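Local coordinates for hypothetical protein (Bacteroides fragilis, PDB 4JX0) that is of unknown function but binds magnesium and joins an N-terminal E-set-like domain to a C-terminal F5/F8 type C (discoidin-like) domain, a fold often used to recognise carbohydrate, at residues I31-Y42 and H156-Y166; S208-W219 and V311-F319. One frame throughout, in Å; residues are numbered along the deposited sequence.

Contact 1 of 2, residues I31-Y42 and H156-Y166; sequences IDPFTDLVYLGY and HLAIARTRSSY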
loop_
_atom_site.group_PDB
_atom_site.type_symbol
_atom_site.label_atom_id
_atom_site.label_comp_id
_atom_site.label_asym_id
_atom_site.label_seq_id
_atom_site.Cartn_x
_atom_site.Cartn_y
_atom_site.Cartn_z
ATOM N N ILE A 31 -3.230 39.990 -9.619
ATOM C CA ILE A 31 -3.285 41.090 -8.649
ATOM C C ILE A 31 -1.903 41.735 -8.466
ATOM O O ILE A 31 -1.841 42.924 -8.145
ATOM C CB ILE A 31 -3.912 40.690 -7.283
ATOM C CG1 ILE A 31 -3.094 39.641 -6.526
ATOM C CG2 ILE A 31 -5.354 40.206 -7.478
ATOM C CD1 ILE A 31 -3.304 39.667 -5.037
ATOM N N ASP A 32 -0.809 40.969 -8.670
ATOM C CA ASP A 32 0.558 41.477 -8.557
ATOM C C ASP A 32 1.430 40.847 -9.635
ATOM O O ASP A 32 2.113 39.859 -9.375
ATOM C CB ASP A 32 1.129 41.205 -7.153
ATOM C CG ASP A 32 2.571 41.641 -6.931
ATOM O OD1 ASP A 32 3.096 42.425 -7.758
ATOM O OD2 ASP A 32 3.188 41.171 -5.945
ATOM N N PRO A 33 1.487 41.445 -10.837
ATOM C CA PRO A 33 2.345 40.883 -11.892
ATOM C C PRO A 33 3.829 41.260 -11.759
ATOM O O PRO A 33 4.593 40.975 -12.680
ATOM C CB PRO A 33 1.728 41.452 -13.176
ATOM C CG PRO A 33 1.108 42.715 -12.774
ATOM C CD PRO A 33 0.743 42.626 -11.317
ATOM N N PHE A 34 4.259 41.850 -10.617
ATOM C CA PHE A 34 5.641 42.283 -10.403
ATOM C C PHE A 34 6.408 41.390 -9.402
ATOM O O PHE A 34 7.471 41.791 -8.922
ATOM C CB PHE A 34 5.617 43.734 -9.922
ATOM C CG PHE A 34 4.866 44.599 -10.900
ATOM C CD1 PHE A 34 5.429 44.941 -12.124
ATOM C CD2 PHE A 34 3.544 44.949 -10.668
ATOM C CE1 PHE A 34 4.717 45.708 -13.048
ATOM C CE2 PHE A 34 2.833 45.711 -11.596
ATOM C CZ PHE A 34 3.424 46.089 -12.777
ATOM N N THR A 35 5.892 40.185 -9.117
ATOM C CA THR A 35 6.537 39.218 -8.230
ATOM C C THR A 35 6.424 37.835 -8.826
ATOM O O THR A 35 5.298 37.353 -8.994
ATOM C CB THR A 35 5.894 39.224 -6.832
ATOM O OG1 THR A 35 5.809 40.558 -6.360
ATOM C CG2 THR A 35 6.675 38.391 -5.828
ATOM N N ASP A 36 7.565 37.195 -9.150
ATOM C CA ASP A 36 7.564 35.815 -9.628
ATOM C C ASP A 36 7.296 34.949 -8.419
ATOM O O ASP A 36 7.787 35.260 -7.337
ATOM C CB ASP A 36 8.896 35.437 -10.315
ATOM C CG ASP A 36 9.164 36.203 -11.599
ATOM O OD1 ASP A 36 8.187 36.550 -12.301
ATOM O OD2 ASP A 36 10.351 36.462 -11.900
ATOM N N LEU A 37 6.454 33.928 -8.555
ATOM C CA LEU A 37 6.098 33.098 -7.408
ATOM C C LEU A 37 6.752 31.739 -7.492
ATOM O O LEU A 37 6.838 31.176 -8.579
ATOM C CB LEU A 37 4.575 32.939 -7.309
ATOM C CG LEU A 37 3.770 34.228 -7.242
ATOM C CD1 LEU A 37 2.300 33.957 -7.412
ATOM C CD2 LEU A 37 4.026 34.964 -5.951
ATOM N N VAL A 38 7.217 31.220 -6.337
ATOM C CA VAL A 38 7.809 29.884 -6.198
ATOM C C VAL A 38 6.789 29.056 -5.416
ATOM O O VAL A 38 6.313 29.501 -4.374
ATOM C CB VAL A 38 9.200 29.906 -5.519
ATOM C CG1 VAL A 38 9.810 28.511 -5.476
ATOM C CG2 VAL A 38 10.135 30.872 -6.234
ATOM N N TYR A 39 6.409 27.885 -5.929
ATOM C CA TYR A 39 5.377 27.086 -5.276
ATOM C C TYR A 39 5.549 25.598 -5.564
ATOM O O TYR A 39 6.402 25.208 -6.360
ATOM C CB TYR A 39 3.985 27.579 -5.738
ATOM C CG TYR A 39 3.723 27.424 -7.222
ATOM C CD1 TYR A 39 4.255 28.324 -8.138
ATOM C CD2 TYR A 39 2.900 26.419 -7.704
ATOM C CE1 TYR A 39 4.020 28.186 -9.503
ATOM C CE2 TYR A 39 2.641 26.285 -9.062
ATOM C CZ TYR A 39 3.193 27.178 -9.961
ATOM O OH TYR A 39 2.965 27.052 -11.313
ATOM N N LEU A 40 4.728 24.782 -4.892
ATOM C CA LEU A 40 4.740 23.327 -5.008
ATOM C C LEU A 40 3.838 22.849 -6.163
ATOM O O LEU A 40 2.655 23.206 -6.225
ATOM C CB LEU A 40 4.271 22.695 -3.671
ATOM C CG LEU A 40 5.304 21.976 -2.829
ATOM C CD1 LEU A 40 6.445 22.854 -2.514
ATOM C CD2 LEU A 40 4.681 21.519 -1.523
ATOM N N GLY A 41 4.401 22.023 -7.041
ATOM C CA GLY A 41 3.679 21.419 -8.154
ATOM C C GLY A 41 3.100 20.072 -7.755
ATOM O O GLY A 41 3.852 19.174 -7.365
ATOM N N TYR A 42 1.762 19.927 -7.794
ATOM C CA TYR A 42 1.103 18.667 -7.440
ATOM C C TYR A 42 -0.321 18.613 -7.971
ATOM O O TYR A 42 -1.008 19.638 -8.000
ATOM C CB TYR A 42 1.086 18.440 -5.916
ATOM C CG TYR A 42 0.405 19.531 -5.119
ATOM C CD1 TYR A 42 1.125 20.608 -4.627
ATOM C CD2 TYR A 42 -0.952 19.461 -4.811
ATOM C CE1 TYR A 42 0.510 21.614 -3.884
ATOM C CE2 TYR A 42 -1.582 20.464 -4.077
ATOM C CZ TYR A 42 -0.851 21.555 -3.636
ATOM O OH TYR A 42 -1.435 22.539 -2.867
ATOM N N HIS A 156 12.015 40.682 -6.035
ATOM C CA HIS A 156 10.801 40.450 -6.830
ATOM C C HIS A 156 10.554 38.950 -7.014
ATOM O O HIS A 156 10.267 38.484 -8.113
ATOM C CB HIS A 156 10.857 41.181 -8.181
ATOM C CG HIS A 156 10.850 42.668 -8.043
ATOM N ND1 HIS A 156 9.691 43.400 -8.198
ATOM C CD2 HIS A 156 11.866 43.512 -7.759
ATOM C CE1 HIS A 156 10.030 44.662 -7.996
ATOM N NE2 HIS A 156 11.328 44.774 -7.720
ATOM N N LEU A 157 10.683 38.210 -5.907
ATOM C CA LEU A 157 10.496 36.768 -5.841
ATOM C C LEU A 157 9.950 36.410 -4.472
ATOM O O LEU A 157 10.428 36.951 -3.474
ATOM C CB LEU A 157 11.829 36.046 -6.085
ATOM C CG LEU A 157 11.756 34.525 -6.241
ATOM C CD1 LEU A 157 11.195 34.137 -7.594
ATOM C CD2 LEU A 157 13.109 33.908 -6.047
ATOM N N ALA A 158 8.975 35.495 -4.416
ATOM C CA ALA A 158 8.383 35.081 -3.152
ATOM C C ALA A 158 7.746 33.704 -3.242
ATOM O O ALA A 158 7.429 33.235 -4.334
ATOM C CB ALA A 158 7.337 36.091 -2.740
ATOM N N ILE A 159 7.538 33.060 -2.085
ATOM C CA ILE A 159 6.831 31.786 -2.037
ATOM C C ILE A 159 5.347 32.140 -2.139
ATOM O O ILE A 159 4.909 33.070 -1.456
ATOM C CB ILE A 159 7.182 30.964 -0.770
ATOM C CG1 ILE A 159 8.654 30.498 -0.812
ATOM C CG2 ILE A 159 6.248 29.753 -0.630
ATOM C CD1 ILE A 159 9.266 30.383 0.530
ATOM N N ALA A 160 4.582 31.447 -3.008
ATOM C CA ALA A 160 3.158 31.743 -3.205
ATOM C C ALA A 160 2.355 31.588 -1.905
ATOM O O ALA A 160 2.730 30.801 -1.031
ATOM C CB ALA A 160 2.573 30.845 -4.282
ATOM N N ARG A 161 1.263 32.360 -1.770
ATOM C CA ARG A 161 0.405 32.323 -0.578
ATOM C C ARG A 161 -0.155 30.901 -0.394
ATOM O O ARG A 161 0.047 30.277 0.652
ATOM C CB ARG A 161 -0.726 33.375 -0.691
ATOM C CG ARG A 161 -0.206 34.808 -0.572
ATOM C CD ARG A 161 -1.151 35.862 -1.116
ATOM N NE ARG A 161 -0.534 37.192 -1.081
ATOM C CZ ARG A 161 -1.114 38.321 -1.490
ATOM N NH1 ARG A 161 -2.353 38.304 -1.978
ATOM N NH2 ARG A 161 -0.460 39.475 -1.415
ATOM N N THR A 162 -0.777 30.381 -1.460
ATOM C CA THR A 162 -1.314 29.025 -1.547
ATOM C C THR A 162 -0.270 28.114 -2.207
ATOM O O THR A 162 0.721 28.621 -2.723
ATOM C CB THR A 162 -2.599 29.068 -2.361
ATOM O OG1 THR A 162 -2.303 29.670 -3.622
ATOM C CG2 THR A 162 -3.697 29.853 -1.666
ATOM N N ARG A 163 -0.489 26.790 -2.204
ATOM C CA ARG A 163 0.413 25.789 -2.805
ATOM C C ARG A 163 1.874 25.896 -2.279
ATOM O O ARG A 163 2.817 25.700 -3.040
ATOM C CB ARG A 163 0.379 25.856 -4.348
ATOM C CG ARG A 163 -0.977 25.488 -4.912
ATOM C CD ARG A 163 -1.035 25.479 -6.424
ATOM N NE ARG A 163 -2.271 24.860 -6.917
ATOM C CZ ARG A 163 -2.497 23.550 -7.008
ATOM N NH1 ARG A 163 -1.562 22.679 -6.641
ATOM N NH2 ARG A 163 -3.659 23.102 -7.473
ATOM N N SER A 164 2.049 26.192 -0.981
ATOM C CA SER A 164 3.364 26.283 -0.332
ATOM C C SER A 164 3.550 25.240 0.782
ATOM O O SER A 164 4.659 25.130 1.309
ATOM C CB SER A 164 3.567 27.675 0.261
ATOM O OG SER A 164 2.555 28.012 1.198
ATOM N N SER A 165 2.482 24.494 1.154
ATOM C CA SER A 165 2.541 23.488 2.214
ATOM C C SER A 165 1.927 22.168 1.750
ATOM O O SER A 165 1.098 22.150 0.829
ATOM C CB SER A 165 1.829 23.992 3.464
ATOM O OG SER A 165 0.502 24.408 3.179
ATOM N N TYR A 166 2.362 21.063 2.377
ATOM C CA TYR A 166 1.907 19.709 2.051
ATOM C C TYR A 166 1.696 18.879 3.314
ATOM O O TYR A 166 2.383 19.095 4.312
ATOM C CB TYR A 166 2.933 19.020 1.149
ATOM C CG TYR A 166 2.349 17.947 0.265
ATOM C CD1 TYR A 166 2.228 16.642 0.711
ATOM C CD2 TYR A 166 1.992 18.218 -1.043
ATOM C CE1 TYR A 166 1.722 15.643 -0.111
ATOM C CE2 TYR A 166 1.514 17.221 -1.883
ATOM C CZ TYR A 166 1.379 15.933 -1.416
ATOM O OH TYR A 166 0.856 14.996 -2.267
#
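The ring of Tyr-42 is held between Arg-163 and Tyr-166, one on each face. Arg-163 NH1 lies over one face, toward the rim, 3.3 Å from Tyr-42 CZ, and the guanidinium makes a cation-pi contact, with Arg-163 CZ 4.6 Å from the centroid of the Tyr-42 ring. Its plane is inclined to the ring rather than laid flat on it. Tyr-166 presents its CE2 edge to the opposite face in a T-shaped pair, the planes at 88°. With chi1 at 58°, CG of Tyr-42 sits between its own backbone N and carbonyl carbon, and this turns the ring back toward Arg-163. The same NH1 gives a weak hydrogen bond to Tyr-42 O, while NE is taken by a salt bridge to Asp-24. Leu-40 N hydrogen-bonds to Arg-163 O (2.8 Å), and Leu-40 CD2 rests on Tyr-166 CB.

Further back the chains run as a parallel beta ladder from Asp-36 to Val-38 beside Leu-157 to Ile-159. On the face shared by Asp-36, Val-38, Leu-157 and Ile-159, CG of Leu-157 is anti to the backbone N (chi1 -172°), which brings its CD1 to 3.7 Å from Val-38 CG2. At the start of the ladder His-156 ND1 donates to Phe-34 O over 2.8 Å, the oxygen lying in the imidazole plane.

Strand 157-159 forms an outer edge of the E-set-like domain's sheet, with strand 36-41 between it and strand 66-73. Helix 23-31 packs on Leu-37, Tyr-39 and Ala-160, whereas Ser-164 and Tyr-166 turn to pair with strand 142-150.

Contact 2 of 2, residues S208-W219 and V311-F319; sequences SLNDGNFTANNW and VDVNEVTAF. With MG (magnesium ion), chain D.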
loop_
_atom_site.group_PDB
_atom_site.type_symbol
_atom_site.label_atom_id
_atom_site.label_comp_id
_atom_site.label_asym_id
_atom_site.label_seq_id
_atom_site.Cartn_x
_atom_site.Cartn_y
_atom_site.Cartn_z
ATOM N N SER A 208 -17.585 -27.447 -6.073
ATOM C CA SER A 208 -16.453 -27.904 -6.872
ATOM C C SER A 208 -15.102 -27.799 -6.133
ATOM O O SER A 208 -14.127 -28.400 -6.585
ATOM C CB SER A 208 -16.369 -27.086 -8.160
ATOM O OG SER A 208 -16.021 -25.734 -7.900
ATOM N N LEU A 209 -15.025 -27.016 -5.041
ATOM C CA LEU A 209 -13.771 -26.816 -4.328
ATOM C C LEU A 209 -13.370 -28.034 -3.483
ATOM O O LEU A 209 -12.215 -28.086 -3.068
ATOM C CB LEU A 209 -13.833 -25.557 -3.456
ATOM C CG LEU A 209 -14.151 -24.241 -4.196
ATOM C CD1 LEU A 209 -14.257 -23.100 -3.230
ATOM C CD2 LEU A 209 -13.122 -23.919 -5.238
ATOM N N ASN A 210 -14.280 -29.015 -3.241
ATOM C CA ASN A 210 -13.930 -30.238 -2.508
ATOM C C ASN A 210 -14.552 -31.499 -3.155
ATOM O O ASN A 210 -14.725 -32.514 -2.483
ATOM C CB ASN A 210 -14.289 -30.129 -1.017
ATOM C CG ASN A 210 -15.747 -29.935 -0.695
ATOM O OD1 ASN A 210 -16.574 -29.591 -1.552
ATOM N ND2 ASN A 210 -16.077 -30.090 0.583
ATOM N N ASP A 211 -14.787 -31.466 -4.482
ATOM C CA ASP A 211 -15.222 -32.642 -5.245
ATOM C C ASP A 211 -13.933 -33.415 -5.586
ATOM O O ASP A 211 -12.858 -33.039 -5.118
ATOM C CB ASP A 211 -16.034 -32.234 -6.495
ATOM C CG ASP A 211 -15.316 -31.432 -7.582
ATOM O OD1 ASP A 211 -14.093 -31.205 -7.453
ATOM O OD2 ASP A 211 -15.982 -31.032 -8.568
ATOM N N GLY A 212 -13.992 -34.451 -6.391
ATOM C CA GLY A 212 -12.752 -35.156 -6.730
ATOM C C GLY A 212 -11.877 -34.447 -7.754
ATOM O O GLY A 212 -10.678 -34.694 -7.822
ATOM N N ASN A 213 -12.490 -33.574 -8.580
ATOM C CA ASN A 213 -11.857 -32.911 -9.715
ATOM C C ASN A 213 -10.932 -31.766 -9.332
ATOM O O ASN A 213 -11.347 -30.824 -8.661
ATOM C CB ASN A 213 -12.926 -32.388 -10.681
ATOM C CG ASN A 213 -12.459 -32.362 -12.110
ATOM O OD1 ASN A 213 -11.307 -32.027 -12.405
ATOM N ND2 ASN A 213 -13.346 -32.678 -13.037
ATOM N N PHE A 214 -9.684 -31.836 -9.835
ATOM C CA PHE A 214 -8.637 -30.842 -9.631
ATOM C C PHE A 214 -8.420 -29.935 -10.844
ATOM O O PHE A 214 -7.901 -28.840 -10.671
ATOM C CB PHE A 214 -7.308 -31.543 -9.331
ATOM C CG PHE A 214 -7.293 -32.359 -8.064
ATOM C CD1 PHE A 214 -7.716 -33.673 -8.065
ATOM C CD2 PHE A 214 -6.778 -31.836 -6.890
ATOM C CE1 PHE A 214 -7.674 -34.433 -6.899
ATOM C CE2 PHE A 214 -6.745 -32.594 -5.725
ATOM C CZ PHE A 214 -7.200 -33.887 -5.736
ATOM N N THR A 215 -8.757 -30.389 -12.065
ATOM C CA THR A 215 -8.503 -29.640 -13.306
ATOM C C THR A 215 -9.734 -28.889 -13.875
ATOM O O THR A 215 -9.545 -28.011 -14.710
ATOM C CB THR A 215 -7.978 -30.619 -14.359
ATOM O OG1 THR A 215 -8.966 -31.632 -14.597
ATOM C CG2 THR A 215 -6.668 -31.272 -13.935
ATOM N N ALA A 216 -10.969 -29.225 -13.447
ATOM C CA ALA A 216 -12.187 -28.571 -13.953
ATOM C C ALA A 216 -12.550 -27.356 -13.111
ATOM O O ALA A 216 -12.496 -27.421 -11.880
ATOM C CB ALA A 216 -13.348 -29.549 -13.956
ATOM N N ASN A 217 -12.975 -26.268 -13.767
ATOM C CA ASN A 217 -13.332 -25.033 -13.085
ATOM C C ASN A 217 -14.832 -24.748 -13.116
ATOM O O ASN A 217 -15.513 -24.987 -14.120
ATOM C CB ASN A 217 -12.609 -23.863 -13.712
ATOM C CG ASN A 217 -12.886 -22.569 -13.011
ATOM O OD1 ASN A 217 -13.726 -21.785 -13.452
ATOM N ND2 ASN A 217 -12.302 -22.381 -11.849
ATOM N N ASN A 218 -15.317 -24.190 -12.000
ATOM C CA ASN A 218 -16.684 -23.709 -11.814
ATOM C C ASN A 218 -16.663 -22.361 -11.061
ATOM O O ASN A 218 -17.382 -21.447 -11.459
ATOM C CB ASN A 218 -17.537 -24.743 -11.097
ATOM C CG ASN A 218 -17.957 -25.869 -12.001
ATOM O OD1 ASN A 218 -18.717 -25.662 -12.954
ATOM N ND2 ASN A 218 -17.465 -27.079 -11.757
ATOM N N TRP A 219 -15.833 -22.229 -9.999
ATOM C CA TRP A 219 -15.686 -21.000 -9.227
ATOM C C TRP A 219 -14.439 -20.213 -9.626
ATOM O O TRP A 219 -13.348 -20.773 -9.744
ATOM C CB TRP A 219 -15.598 -21.321 -7.731
ATOM C CG TRP A 219 -15.633 -20.101 -6.863
ATOM C CD1 TRP A 219 -16.741 -19.443 -6.424
ATOM C CD2 TRP A 219 -14.506 -19.357 -6.386
ATOM N NE1 TRP A 219 -16.376 -18.341 -5.680
ATOM C CE2 TRP A 219 -15.008 -18.266 -5.643
ATOM C CE3 TRP A 219 -13.119 -19.484 -6.548
ATOM C CZ2 TRP A 219 -14.167 -17.321 -5.047
ATOM C CZ3 TRP A 219 -12.288 -18.556 -5.943
ATOM C CH2 TRP A 219 -12.812 -17.478 -5.226
ATOM N N VAL A 311 -9.051 -15.065 -10.732
ATOM C CA VAL A 311 -8.327 -16.331 -10.642
ATOM C C VAL A 311 -9.314 -17.487 -10.545
ATOM O O VAL A 311 -10.395 -17.333 -9.980
ATOM C CB VAL A 311 -7.317 -16.365 -9.452
ATOM C CG1 VAL A 311 -6.522 -15.070 -9.359
ATOM C CG2 VAL A 311 -8.005 -16.663 -8.125
ATOM N N ASP A 312 -8.891 -18.661 -11.032
ATOM C CA ASP A 312 -9.628 -19.915 -10.930
ATOM C C ASP A 312 -9.191 -20.649 -9.694
ATOM O O ASP A 312 -8.001 -20.681 -9.420
ATOM C CB ASP A 312 -9.338 -20.837 -12.137
ATOM C CG ASP A 312 -10.026 -20.523 -13.440
ATOM O OD1 ASP A 312 -10.786 -19.539 -13.486
ATOM O OD2 ASP A 312 -9.784 -21.253 -14.429
ATOM N N VAL A 313 -10.122 -21.266 -8.967
ATOM C CA VAL A 313 -9.794 -22.160 -7.861
ATOM C C VAL A 313 -10.645 -23.389 -8.152
ATOM O O VAL A 313 -11.868 -23.315 -8.115
ATOM C CB VAL A 313 -9.937 -21.571 -6.440
ATOM C CG1 VAL A 313 -9.459 -22.569 -5.395
ATOM C CG2 VAL A 313 -9.122 -20.285 -6.313
ATOM N N ASN A 314 -9.989 -24.457 -8.617
ATOM C CA ASN A 314 -10.610 -25.704 -9.061
ATOM C C ASN A 314 -10.786 -26.714 -7.931
ATOM O O ASN A 314 -11.646 -27.592 -8.031
ATOM C CB ASN A 314 -9.742 -26.328 -10.156
ATOM C CG ASN A 314 -9.495 -25.416 -11.331
ATOM O OD1 ASN A 314 -10.177 -24.409 -11.511
ATOM N ND2 ASN A 314 -8.492 -25.730 -12.138
ATOM N N GLU A 315 -9.942 -26.624 -6.886
ATOM C CA GLU A 315 -9.964 -27.528 -5.737
ATOM C C GLU A 315 -9.153 -26.902 -4.602
ATOM O O GLU A 315 -8.134 -26.279 -4.877
ATOM C CB GLU A 315 -9.376 -28.892 -6.151
ATOM C CG GLU A 315 -9.444 -29.983 -5.104
ATOM C CD GLU A 315 -10.768 -30.693 -4.919
ATOM O OE1 GLU A 315 -11.763 -30.328 -5.588
ATOM O OE2 GLU A 315 -10.800 -31.631 -4.089
ATOM N N VAL A 316 -9.607 -27.043 -3.343
ATOM C CA VAL A 316 -8.917 -26.515 -2.155
ATOM C C VAL A 316 -8.622 -27.687 -1.233
ATOM O O VAL A 316 -9.536 -28.459 -0.928
ATOM C CB VAL A 316 -9.742 -25.418 -1.430
ATOM C CG1 VAL A 316 -9.019 -24.920 -0.186
ATOM C CG2 VAL A 316 -10.054 -24.254 -2.363
ATOM N N THR A 317 -7.355 -27.823 -0.796
ATOM C CA THR A 317 -6.914 -28.887 0.115
ATOM C C THR A 317 -6.134 -28.253 1.249
ATOM O O THR A 317 -5.197 -27.518 0.974
ATOM C CB THR A 317 -6.055 -29.921 -0.638
ATOM O OG1 THR A 317 -6.671 -30.247 -1.891
ATOM C CG2 THR A 317 -5.803 -31.175 0.169
ATOM N N ALA A 318 -6.517 -28.514 2.511
ATOM C CA ALA A 318 -5.823 -27.994 3.694
ATOM C C ALA A 318 -4.897 -29.079 4.250
ATOM O O ALA A 318 -5.144 -30.252 3.995
ATOM C CB ALA A 318 -6.834 -27.573 4.739
ATOM N N PHE A 319 -3.836 -28.701 4.997
ATOM C CA PHE A 319 -2.865 -29.652 5.552
ATOM C C PHE A 319 -2.661 -29.468 7.059
ATOM O O PHE A 319 -2.378 -28.348 7.477
ATOM C CB PHE A 319 -1.513 -29.494 4.844
ATOM C CG PHE A 319 -1.565 -29.862 3.383
ATOM C CD1 PHE A 319 -2.010 -28.955 2.440
ATOM C CD2 PHE A 319 -1.188 -31.126 2.955
ATOM C CE1 PHE A 319 -2.099 -29.307 1.097
ATOM C CE2 PHE A 319 -1.251 -31.468 1.606
ATOM C CZ PHE A 319 -1.711 -30.556 0.685
HETATM MG MG MG D . -12.602 -29.514 -7.663
HETATM O O HOH W 1 -14.131 -24.582 -9.237
HETATM O O HOH W 2 -13.489 -28.752 -9.496
#
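Glu-315 and Asp-211 each put one carboxylate oxygen on a magnesium ion, at the metal site of what the family assignment makes an F5/F8 type C (discoidin-like) beta sandwich. The loop 208-219 gives three of the ligands and strand 312-319 two, Asn-314 O opposite Asp-211 OD1 and Glu-315 OE1 opposite a water.

The side chain of Glu-315 leaves the strand with CG anti to the backbone N, then bends at chi2 (79°), which folds the carboxylate back to the metal. CB lies 3.7 Å from Asn-213 O. CG packs obliquely against the ring of Phe-214, 3.7 Å from its CD2. CD comes up to the carbonyl oxygen of Asp-211, and beyond it the two oxygens part: OE1 binds magnesium at 2.4 Å, while OE2 accepts a hydrogen bond from Asn-192 and lies 2.7 Å from Asp-211 O. Backbone oxygens of Ser-208, Asn-213 and Asn-314 complete the protein ligands. The water, which also donates to Ala-216 O, makes six.

Asn-213 OD1 closes an Asx turn, accepting from N and OG1 of Thr-215 and from Ala-216 N. Asn-217 ND2 gives a 3.0 Å hydrogen bond to Asn-314 OD1, which lies close to the Asn-217 amide plane; that amide also stacks, planes 15° apart, on the carboxylate of Asp-312, whose OD2 is hydrogen-bonded by Asn-246 ND2. Next to the site, Val-316 N donates to Leu-209 O (2.8 Å). A second water accepts from Trp-219 N, donates to Val-313 O (2.8 Å) and is bonded to Ser-208 OG, itself hydrogen-bonded to Lys-205 O.

The two contacts belong to different domains at far ends of an elongated chain: their centres are 61 Å apart, on opposite sides of the chain's centre, and their nearest atoms about 32 Å. They follow in series, contact 1 closing before contact 2 opens, and each lies within one domain. The magnesium ion is a partner only of contact 2, where both segments supply ligands. Another bound magnesium lies about 13 Å from the side chain of Val-38 in contact 1, which is away from the annotated site. Contact 1 joins strands by backbone pairing and aromatic packing, whereas contact 2 joins a loop to a strand through a shared metal, direct hydrogen bonds and apolar packing.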